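Local coordinates for SusD-like carbohydrate binding protein BF1063 (Bacteroides fragilis NCTC 9343, PDB 3I4G) that probably binds carbohydrate at the outer membrane as a SusD-family protein, consistent with a role in glycan uptake, at residues E289-K294 / R444-A449; L59-F64 / G452-D457; T358-R363 / W473-P478. All blocks are in the same frame, centred on the assembly; numbering follows the deposited sequence.

Contact 1: E289-K294 / R444-A449; sequences ESYEFK and RRIELA
One face of the Tyr-291 ring is taken by CD1 of Ile-446, which stands 3.8 Å above the ring plane, displaced from the centre toward the rim. The methyl lies 18° off the ring normal, a CH-pi contact over the face, and chi2 of -52° is what brings CD1 there. The other branch of the isoleucine, CG2, lies anti to the backbone N and meets CE1 of Tyr-291 at 3.7 Å; the two side chains run obliquely to each other. At the edge of the ring, in its plane, sits a water: it is 2.7 Å from Tyr-291 OH and donates to the carbonyl O of Ile-446, also at 2.7 Å. The second flat group is the Arg-445 guanidinium, with CB of Ser-290 over one face. Here the loop after helix 285-288 packs on the C-terminal end of helix 433-447, within the SusD-family region of the chain; helix 317-322 flanks the tyrosine through Leu-319 and Thr-322. No direct hydrogen bond joins the segments. Ser-290 OG, anti to its backbone N, meets carbons across the contact: Ile-446 CD1 at 3.5 Å and Arg-445 CD. The charged end of Arg-445 is held by Asn-62, through a probable hydrogen bond, and by a salt bridge to Asp-286. Beyond the helix end, CB of Ala-449 touches Tyr-291 OH at 3.8 Å.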
loop_
_atom_site.group_PDB
_atom_site.type_symbol
_atom_site.label_atom_id
_atom_site.label_comp_id
_atom_site.label_asym_id
_atom_site.label_seq_id
_atom_site.Cartn_x
_atom_site.Cartn_y
_atom_site.Cartn_z
ATOM N N GLU A 289 10.577 -12.440 9.726
ATOM C CA GLU A 289 11.642 -13.345 9.323
ATOM C C GLU A 289 12.328 -12.979 8.009
ATOM O O GLU A 289 13.372 -13.533 7.692
ATOM C CB GLU A 289 11.065 -14.757 9.183
ATOM C CG GLU A 289 10.585 -15.339 10.494
ATOM C CD GLU A 289 9.644 -16.503 10.345
ATOM O OE1 GLU A 289 9.478 -17.029 9.216
ATOM O OE2 GLU A 289 9.034 -16.879 11.358
ATOM N N SER A 290 11.753 -12.043 7.266
ATOM C CA SER A 290 12.262 -11.729 5.941
ATOM C C SER A 290 13.497 -10.813 5.962
ATOM O O SER A 290 14.350 -10.898 5.070
ATOM C CB SER A 290 11.115 -11.126 5.090
ATOM O OG SER A 290 11.538 -11.074 3.730
ATOM N N TYR A 291 13.604 -9.945 6.948
ATOM C CA TYR A 291 14.677 -8.981 7.021
ATOM C C TYR A 291 16.035 -9.683 7.150
ATOM O O TYR A 291 16.180 -10.638 7.905
ATOM C CB TYR A 291 14.481 -8.043 8.210
ATOM C CG TYR A 291 13.267 -7.181 8.129
ATOM C CD1 TYR A 291 13.295 -5.950 7.528
ATOM C CD2 TYR A 291 12.077 -7.594 8.681
ATOM C CE1 TYR A 291 12.157 -5.156 7.426
ATOM C CE2 TYR A 291 10.952 -6.817 8.594
ATOM C CZ TYR A 291 10.986 -5.607 7.976
ATOM O OH TYR A 291 9.853 -4.805 7.891
ATOM N N GLU A 292 17.033 -9.248 6.406
ATOM C CA GLU A 292 18.360 -9.811 6.571
ATOM C C GLU A 292 18.995 -9.477 7.915
ATOM O O GLU A 292 18.555 -8.595 8.630
ATOM C CB GLU A 292 19.260 -9.284 5.459
ATOM C CG GLU A 292 18.857 -9.770 4.082
ATOM C CD GLU A 292 19.366 -8.903 2.933
ATOM O OE1 GLU A 292 20.184 -7.985 3.128
ATOM O OE2 GLU A 292 18.981 -9.207 1.776
ATOM N N PHE A 293 20.073 -10.205 8.257
ATOM C CA PHE A 293 20.952 -9.759 9.298
ATOM C C PHE A 293 21.673 -8.522 8.746
ATOM O O PHE A 293 21.699 -8.258 7.540
ATOM C CB PHE A 293 21.970 -10.845 9.676
ATOM C CG PHE A 293 21.373 -11.998 10.439
ATOM C CD1 PHE A 293 20.910 -11.812 11.737
ATOM C CD2 PHE A 293 21.337 -13.267 9.909
ATOM C CE1 PHE A 293 20.394 -12.889 12.448
ATOM C CE2 PHE A 293 20.800 -14.327 10.622
ATOM C CZ PHE A 293 20.338 -14.133 11.877
ATOM N N LYS A 294 22.324 -7.782 9.631
ATOM C CA LYS A 294 23.031 -6.553 9.263
ATOM C C LYS A 294 24.123 -6.764 8.221
ATOM O O LYS A 294 24.412 -5.838 7.454
ATOM C CB LYS A 294 23.643 -5.923 10.515
ATOM C CG LYS A 294 22.634 -5.264 11.363
ATOM C CD LYS A 294 22.424 -3.839 11.017
ATOM C CE LYS A 294 23.547 -2.952 11.542
ATOM N NZ LYS A 294 23.151 -1.516 11.331
ATOM N N ARG A 444 12.081 -5.322 -2.572
ATOM C CA ARG A 444 10.868 -4.612 -2.655
ATOM C C ARG A 444 9.968 -4.936 -1.451
ATOM O O ARG A 444 9.333 -4.061 -0.859
ATOM C CB ARG A 444 10.180 -4.957 -3.983
ATOM C CG ARG A 444 8.949 -4.232 -4.246
ATOM C CD ARG A 444 8.381 -4.696 -5.623
ATOM N NE ARG A 444 7.135 -4.032 -5.858
ATOM C CZ ARG A 444 6.952 -2.943 -6.574
ATOM N NH1 ARG A 444 7.954 -2.340 -7.224
ATOM N NH2 ARG A 444 5.738 -2.467 -6.627
ATOM N N ARG A 445 9.882 -6.203 -1.068
ATOM C CA ARG A 445 9.100 -6.619 0.104
ATOM C C ARG A 445 9.565 -5.884 1.350
ATOM O O ARG A 445 8.763 -5.328 2.108
ATOM C CB ARG A 445 9.229 -8.126 0.331
ATOM C CG ARG A 445 8.371 -8.600 1.449
ATOM C CD ARG A 445 8.489 -10.055 1.779
ATOM N NE ARG A 445 7.423 -10.421 2.755
ATOM C CZ ARG A 445 7.256 -11.616 3.294
ATOM N NH1 ARG A 445 8.073 -12.610 3.023
ATOM N NH2 ARG A 445 6.265 -11.799 4.145
ATOM N N ILE A 446 10.867 -5.858 1.567
ATOM C CA ILE A 446 11.399 -5.206 2.748
ATOM C C ILE A 446 11.226 -3.700 2.708
ATOM O O ILE A 446 10.709 -3.071 3.634
ATOM C CB ILE A 446 12.905 -5.549 2.915
ATOM C CG1 ILE A 446 13.122 -7.045 3.131
ATOM C CG2 ILE A 446 13.537 -4.731 4.054
ATOM C CD1 ILE A 446 12.293 -7.673 4.229
ATOM N N GLU A 447 11.585 -3.099 1.582
ATOM C CA GLU A 447 11.524 -1.639 1.481
ATOM C C GLU A 447 10.127 -1.089 1.657
ATOM O O GLU A 447 9.943 -0.071 2.332
ATOM C CB GLU A 447 12.106 -1.202 0.142
ATOM C CG GLU A 447 12.034 0.275 -0.106
ATOM C CD GLU A 447 12.855 1.136 0.828
ATOM O OE1 GLU A 447 13.767 0.607 1.490
ATOM O OE2 GLU A 447 12.582 2.348 0.897
ATOM N N LEU A 448 9.132 -1.769 1.091
ATOM C CA LEU A 448 7.763 -1.271 1.084
ATOM C C LEU A 448 6.862 -1.938 2.091
ATOM O O LEU A 448 5.652 -1.723 2.055
ATOM C CB LEU A 448 7.166 -1.460 -0.319
ATOM C CG LEU A 448 7.912 -0.807 -1.468
ATOM C CD1 LEU A 448 7.282 -1.241 -2.814
ATOM C CD2 LEU A 448 7.945 0.718 -1.336
ATOM N N ALA A 449 7.408 -2.674 3.039
ATOM C CA ALA A 449 6.582 -3.399 3.993
ATOM C C ALA A 449 5.638 -2.493 4.769
ATOM O O ALA A 449 6.016 -1.435 5.285
ATOM C CB ALA A 449 7.455 -4.233 4.963
HETATM O O HOH W 1 10.320 -2.684 6.321
#

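Contact 2: L59-F64 / G452-D457; sequences LSDNAF and GIRYWD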
loop_
_atom_site.group_PDB
_atom_site.type_symbol
_atom_site.label_atom_id
_atom_site.label_comp_id
_atom_site.label_asym_id
_atom_site.label_seq_id
_atom_site.Cartn_x
_atom_site.Cartn_y
_atom_site.Cartn_z
ATOM N N LEU A 59 -4.190 -8.601 3.833
ATOM C CA LEU A 59 -4.545 -9.589 2.839
ATOM C C LEU A 59 -3.332 -10.328 2.322
ATOM O O LEU A 59 -3.461 -11.187 1.453
ATOM C CB LEU A 59 -5.211 -8.873 1.657
ATOM C CG LEU A 59 -6.390 -7.968 2.000
ATOM C CD1 LEU A 59 -7.007 -7.388 0.698
ATOM C CD2 LEU A 59 -7.459 -8.669 2.863
ATOM N N SER A 60 -2.152 -9.960 2.801
ATOM C CA SER A 60 -0.891 -10.473 2.314
ATOM C C SER A 60 -0.190 -11.329 3.363
ATOM O O SER A 60 -0.637 -11.430 4.500
ATOM C CB SER A 60 0.051 -9.319 1.929
ATOM O OG SER A 60 0.639 -8.702 3.044
ATOM N N ASP A 61 0.926 -11.902 2.947
ATOM C CA ASP A 61 1.814 -12.662 3.808
ATOM C C ASP A 61 2.550 -11.810 4.861
ATOM O O ASP A 61 3.197 -12.375 5.725
ATOM C CB ASP A 61 2.799 -13.527 2.975
ATOM C CG ASP A 61 3.561 -12.768 1.915
ATOM O OD1 ASP A 61 3.152 -11.643 1.521
ATOM O OD2 ASP A 61 4.549 -13.323 1.401
ATOM N N ASN A 62 2.425 -10.499 4.789
ATOM C CA ASN A 62 3.071 -9.605 5.732
ATOM C C ASN A 62 2.322 -9.355 7.017
ATOM O O ASN A 62 2.947 -8.932 8.004
ATOM C CB ASN A 62 3.320 -8.217 5.088
ATOM C CG ASN A 62 4.470 -8.171 4.113
ATOM O OD1 ASN A 62 5.255 -9.108 4.007
ATOM N ND2 ASN A 62 4.614 -7.031 3.453
ATOM N N ALA A 63 1.005 -9.571 7.057
ATOM C CA ALA A 63 0.240 -9.081 8.193
ATOM C C ALA A 63 -1.083 -9.804 8.312
ATOM O O ALA A 63 -1.419 -10.661 7.502
ATOM C CB ALA A 63 0.041 -7.568 8.085
ATOM N N PHE A 64 -1.806 -9.445 9.353
ATOM C CA PHE A 64 -3.068 -10.070 9.731
ATOM C C PHE A 64 -3.995 -8.994 10.263
ATOM O O PHE A 64 -3.564 -7.997 10.827
ATOM C CB PHE A 64 -2.786 -11.120 10.786
ATOM C CG PHE A 64 -3.995 -11.895 11.277
ATOM C CD1 PHE A 64 -4.545 -12.871 10.467
ATOM C CD2 PHE A 64 -4.481 -11.760 12.557
ATOM C CE1 PHE A 64 -5.641 -13.650 10.899
ATOM C CE2 PHE A 64 -5.544 -12.531 12.995
ATOM C CZ PHE A 64 -6.129 -13.483 12.164
ATOM N N GLY A 452 0.890 -1.214 1.987
ATOM C CA GLY A 452 -0.292 -1.551 1.180
ATOM C C GLY A 452 -0.028 -1.951 -0.251
ATOM O O GLY A 452 -0.955 -1.943 -1.074
ATOM N N ILE A 453 1.208 -2.356 -0.576
ATOM C CA ILE A 453 1.599 -2.732 -1.933
ATOM C C ILE A 453 1.839 -4.239 -2.056
ATOM O O ILE A 453 1.846 -4.787 -3.161
ATOM C CB ILE A 453 2.843 -1.890 -2.347
ATOM C CG1 ILE A 453 2.515 -0.414 -2.260
ATOM C CG2 ILE A 453 3.301 -2.257 -3.765
ATOM C CD1 ILE A 453 3.742 0.478 -2.349
ATOM N N ARG A 454 2.037 -4.921 -0.933
ATOM C CA ARG A 454 2.411 -6.341 -0.984
ATOM C C ARG A 454 1.360 -7.205 -1.666
ATOM O O ARG A 454 1.710 -8.083 -2.449
ATOM C CB ARG A 454 2.660 -6.869 0.416
ATOM C CG ARG A 454 3.156 -8.328 0.465
ATOM C CD ARG A 454 4.469 -8.579 -0.196
ATOM N NE ARG A 454 4.845 -9.986 -0.028
ATOM C CZ ARG A 454 5.839 -10.568 -0.641
ATOM N NH1 ARG A 454 6.583 -9.883 -1.490
ATOM N NH2 ARG A 454 6.106 -11.834 -0.415
ATOM N N TYR A 455 0.087 -6.996 -1.338
ATOM C CA TYR A 455 -0.969 -7.770 -1.972
ATOM C C TYR A 455 -0.957 -7.521 -3.470
ATOM O O TYR A 455 -1.023 -8.507 -4.259
ATOM C CB TYR A 455 -2.309 -7.429 -1.327
ATOM C CG TYR A 455 -3.505 -8.145 -1.887
ATOM C CD1 TYR A 455 -3.682 -9.512 -1.738
ATOM C CD2 TYR A 455 -4.468 -7.451 -2.555
ATOM C CE1 TYR A 455 -4.788 -10.143 -2.273
ATOM C CE2 TYR A 455 -5.585 -8.054 -3.052
ATOM C CZ TYR A 455 -5.755 -9.407 -2.901
ATOM O OH TYR A 455 -6.880 -10.024 -3.397
ATOM N N TRP A 456 -0.891 -6.264 -3.891
ATOM C CA TRP A 456 -0.826 -5.965 -5.321
ATOM C C TRP A 456 0.334 -6.727 -5.963
ATOM O O TRP A 456 0.207 -7.288 -7.052
ATOM C CB TRP A 456 -0.691 -4.449 -5.497
ATOM C CG TRP A 456 -0.779 -4.013 -6.898
ATOM C CD1 TRP A 456 -1.926 -3.916 -7.633
ATOM C CD2 TRP A 456 0.303 -3.647 -7.763
ATOM N NE1 TRP A 456 -1.628 -3.531 -8.926
ATOM C CE2 TRP A 456 -0.261 -3.361 -9.039
ATOM C CE3 TRP A 456 1.685 -3.519 -7.592
ATOM C CZ2 TRP A 456 0.519 -2.968 -10.130
ATOM C CZ3 TRP A 456 2.440 -3.104 -8.675
ATOM C CH2 TRP A 456 1.855 -2.837 -9.921
ATOM N N ASP A 457 1.489 -6.765 -5.313
ATOM C CA ASP A 457 2.639 -7.463 -5.879
ATOM C C ASP A 457 2.454 -8.978 -5.960
ATOM O O ASP A 457 2.713 -9.585 -7.001
ATOM C CB ASP A 457 3.896 -7.194 -5.054
ATOM C CG ASP A 457 4.483 -5.809 -5.236
ATOM O OD1 ASP A 457 4.237 -5.140 -6.264
ATOM O OD2 ASP A 457 5.273 -5.434 -4.327
#
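The carboxylate of Asp-61 is gripped side-on by the guanidinium of Arg-454, one nitrogen to each oxygen. Arg-454 NE donates to Asp-61 OD1 at 2.8 Å. The second bond, from Arg-454 NH2 to Asp-61 OD2, is equally short at 2.8 Å and practically straight (179°). Both oxygens accept on their syn lone pairs, and the two planes lie only 10° apart, the geometry of a bidentate salt bridge that fixes the rotation of both groups. The arginine bends at chi2 (62°), placing CD out of line with the first part of the chain, and the two side chains meet at about a right angle. Ser-60 CB and Asn-62 ND2 pack against the aliphatic part of the arginine, each 3.6 Å from Arg-454 CG. The segment 59-64 leads through a type I turn, Ser-60 to Ala-63, into strand 63-65, and the salt bridge ties that turn to the first turn of helix 454-461, joining the N-terminal part of this SusD-family chain to its C-terminal helices. Within the turn Ser-60 OG accepts from Asn-62 N at 3.1 Å, an ST turn, and is also bonded to Glu-57 O. The amide nitrogen of Asn-62, ND2, is bonded to Glu-57. On the next helix residue the ring of Tyr-455 receives CB of Leu-59 over one face, 4.1 Å from the ring centroid, and Leu-59 CD1 lies 4.1 Å from CE2 of Tyr-455; the tyrosine hydroxyl is bonded to Trp-513.

Contact 3: T358-R363 / W473-P478; sequences TGFMMR and WGAPYP
Phe-360 reaches across to Ala-475 through the far side of its ring, where strand 360-362 comes up to strand 471-476. These strands belong to different two-stranded antiparallel sheets, with 323-325 and 497-502 respectively, and their local axes are set at 103° to each other, 8.3 Å apart at closest approach. From CB, chi1 of -64° puts CG of Phe-360 beside its backbone N. Further out, CD2 is 3.9 Å from Ala-475 N, and CE2 comes closer to the same nitrogen, at 3.4 Å. At the tip, CZ touches the methyl of Ala-475, whose CB lies over the ring face, 3.9 Å from the centroid and shifted toward the rim: a CH-pi contact. Tyr-288 also meets this ring. Beside the phenylalanine the backbones are joined directly, Ala-475 N donating to Thr-358 O at 2.9 Å and 164°, and Gly-474 CA makes a CA-H...O contact with that same oxygen. Thr-358 in turn forms an ST turn, its OG1 accepting from Phe-360 N as well as bonding to Pro-283 O. At Gly-359 the approach is close, with CA 3.7 Å from Tyr-477 OH. That hydroxyl is also bonded to Met-337 O, and a water donates both to Tyr-477 OH and, at 2.7 Å, to the carbonyl O of Gly-359.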
loop_
_atom_site.group_PDB
_atom_site.type_symbol
_atom_site.label_atom_id
_atom_site.label_comp_id
_atom_site.label_asym_id
_atom_site.label_seq_id
_atom_site.Cartn_x
_atom_site.Cartn_y
_atom_site.Cartn_z
ATOM N N THR A 358 -0.945 -11.073 16.816
ATOM C CA THR A 358 0.318 -11.699 16.427
ATOM C C THR A 358 1.462 -11.511 17.416
ATOM O O THR A 358 2.401 -12.299 17.413
ATOM C CB THR A 358 0.808 -11.156 15.088
ATOM O OG1 THR A 358 1.062 -9.757 15.246
ATOM C CG2 THR A 358 -0.210 -11.343 13.936
ATOM N N GLY A 359 1.443 -10.456 18.219
ATOM C CA GLY A 359 2.604 -10.121 19.041
ATOM C C GLY A 359 3.433 -9.017 18.411
ATOM O O GLY A 359 4.372 -8.518 19.047
ATOM N N PHE A 360 3.125 -8.640 17.170
ATOM C CA PHE A 360 3.779 -7.512 16.498
ATOM C C PHE A 360 2.769 -6.386 16.354
ATOM O O PHE A 360 1.538 -6.594 16.348
ATOM C CB PHE A 360 4.295 -7.899 15.121
ATOM C CG PHE A 360 5.380 -8.952 15.132
ATOM C CD1 PHE A 360 6.653 -8.619 15.554
ATOM C CD2 PHE A 360 5.138 -10.260 14.715
ATOM C CE1 PHE A 360 7.671 -9.553 15.539
ATOM C CE2 PHE A 360 6.158 -11.191 14.702
ATOM C CZ PHE A 360 7.398 -10.853 15.131
HETATM N N MSE A 361 3.318 -5.201 16.164
HETATM C CA MSE A 361 2.572 -4.004 15.850
HETATM C C MSE A 361 3.309 -3.221 14.783
HETATM O O MSE A 361 4.505 -3.436 14.559
HETATM C CB MSE A 361 2.382 -3.159 17.092
HETATM C CG MSE A 361 1.525 -3.794 18.169
HETATM SE SE MSE A 361 -0.382 -3.907 17.574
HETATM C CE MSE A 361 -0.816 -2.184 17.776
HETATM N N MSE A 362 2.604 -2.295 14.129
HETATM C CA MSE A 362 3.228 -1.436 13.124
HETATM C C MSE A 362 3.766 -0.161 13.748
HETATM O O MSE A 362 3.048 0.594 14.374
HETATM C CB MSE A 362 2.216 -1.067 12.017
HETATM C CG MSE A 362 2.793 -0.158 10.940
HETATM SE SE MSE A 362 1.513 0.129 9.495
HETATM C CE MSE A 362 0.405 1.293 10.425
ATOM N N ARG A 363 5.051 0.093 13.535
ATOM C CA ARG A 363 5.715 1.345 13.951
ATOM C C ARG A 363 5.620 2.405 12.851
ATOM O O ARG A 363 5.537 3.609 13.139
ATOM C CB ARG A 363 7.191 1.087 14.296
ATOM C CG ARG A 363 7.840 2.249 15.021
ATOM C CD ARG A 363 9.322 2.097 15.232
ATOM N NE ARG A 363 9.719 1.060 16.183
ATOM C CZ ARG A 363 9.839 1.244 17.496
ATOM N NH1 ARG A 363 9.473 2.382 18.066
ATOM N NH2 ARG A 363 10.265 0.257 18.262
ATOM N N TRP A 473 1.752 -17.119 11.461
ATOM C CA TRP A 473 2.398 -17.218 12.761
ATOM C C TRP A 473 2.715 -15.816 13.259
ATOM O O TRP A 473 2.735 -14.851 12.485
ATOM C CB TRP A 473 3.635 -18.109 12.657
ATOM C CG TRP A 473 3.257 -19.514 12.317
ATOM C CD1 TRP A 473 3.196 -20.063 11.073
ATOM C CD2 TRP A 473 2.859 -20.547 13.226
ATOM N NE1 TRP A 473 2.787 -21.371 11.150
ATOM C CE2 TRP A 473 2.561 -21.693 12.454
ATOM C CE3 TRP A 473 2.722 -20.617 14.611
ATOM C CZ2 TRP A 473 2.140 -22.890 13.027
ATOM C CZ3 TRP A 473 2.273 -21.799 15.179
ATOM C CH2 TRP A 473 1.987 -22.912 14.393
ATOM N N GLY A 474 2.964 -15.727 14.560
ATOM C CA GLY A 474 3.259 -14.474 15.235
ATOM C C GLY A 474 4.660 -14.476 15.820
ATOM O O GLY A 474 5.567 -15.225 15.389
ATOM N N ALA A 475 4.861 -13.592 16.777
ATOM C CA ALA A 475 6.180 -13.430 17.396
ATOM C C ALA A 475 6.579 -14.661 18.165
ATOM O O ALA A 475 5.724 -15.457 18.608
ATOM C CB ALA A 475 6.192 -12.201 18.317
ATOM N N PRO A 476 7.895 -14.837 18.339
ATOM C CA PRO A 476 8.368 -15.983 19.095
ATOM C C PRO A 476 8.306 -15.749 20.604
ATOM O O PRO A 476 8.652 -14.660 21.063
ATOM C CB PRO A 476 9.837 -16.112 18.682
ATOM C CG PRO A 476 10.171 -14.949 17.842
ATOM C CD PRO A 476 9.005 -14.023 17.826
ATOM N N TYR A 477 7.942 -16.779 21.369
ATOM C CA TYR A 477 7.815 -16.703 22.809
ATOM C C TYR A 477 8.443 -17.911 23.523
ATOM O O TYR A 477 7.781 -18.595 24.295
ATOM C CB TYR A 477 6.347 -16.562 23.216
ATOM C CG TYR A 477 5.788 -15.202 22.905
ATOM C CD1 TYR A 477 5.988 -14.162 23.760
ATOM C CD2 TYR A 477 5.064 -14.958 21.733
ATOM C CE1 TYR A 477 5.514 -12.908 23.476
ATOM C CE2 TYR A 477 4.582 -13.723 21.465
ATOM C CZ TYR A 477 4.796 -12.697 22.328
ATOM O OH TYR A 477 4.301 -11.424 22.012
ATOM N N PRO A 478 9.743 -18.160 23.279
ATOM C CA PRO A 478 10.372 -19.274 23.983
ATOM C C PRO A 478 10.320 -19.100 25.497
ATOM O O PRO A 478 10.306 -20.095 26.202
ATOM C CB PRO A 478 11.822 -19.264 23.455
ATOM C CG PRO A 478 12.055 -17.885 22.982
ATOM C CD PRO A 478 10.693 -17.509 22.364
HETATM O O HOH W 2 6.182 -9.735 20.609
#

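Overall arrangement
All three contacts are buried, but at different depths: contact 2 lies about 8 Å from the chain centre, contact 1 about 16 Å and contact 3 about 21 Å, measured between centres. Contacts 1 and 2 use consecutive helices, 433-447 and 454-461, and touch directly: Arg-444 NE forms a salt bridge with Asp-457 OD2 at 2.8 Å, and Arg-445 packs on Arg-454. Contact 3 instead joins two strands of different two-stranded sheets, reaching contact 2 through Phe-64 CB and Thr-358 CG2 and having no touch with contact 1. The chemistry differs with place: paired charges at the deepest site, apolar packing with a water bridge in contact 1, and a backbone hydrogen bond with aromatic packing in contact 3.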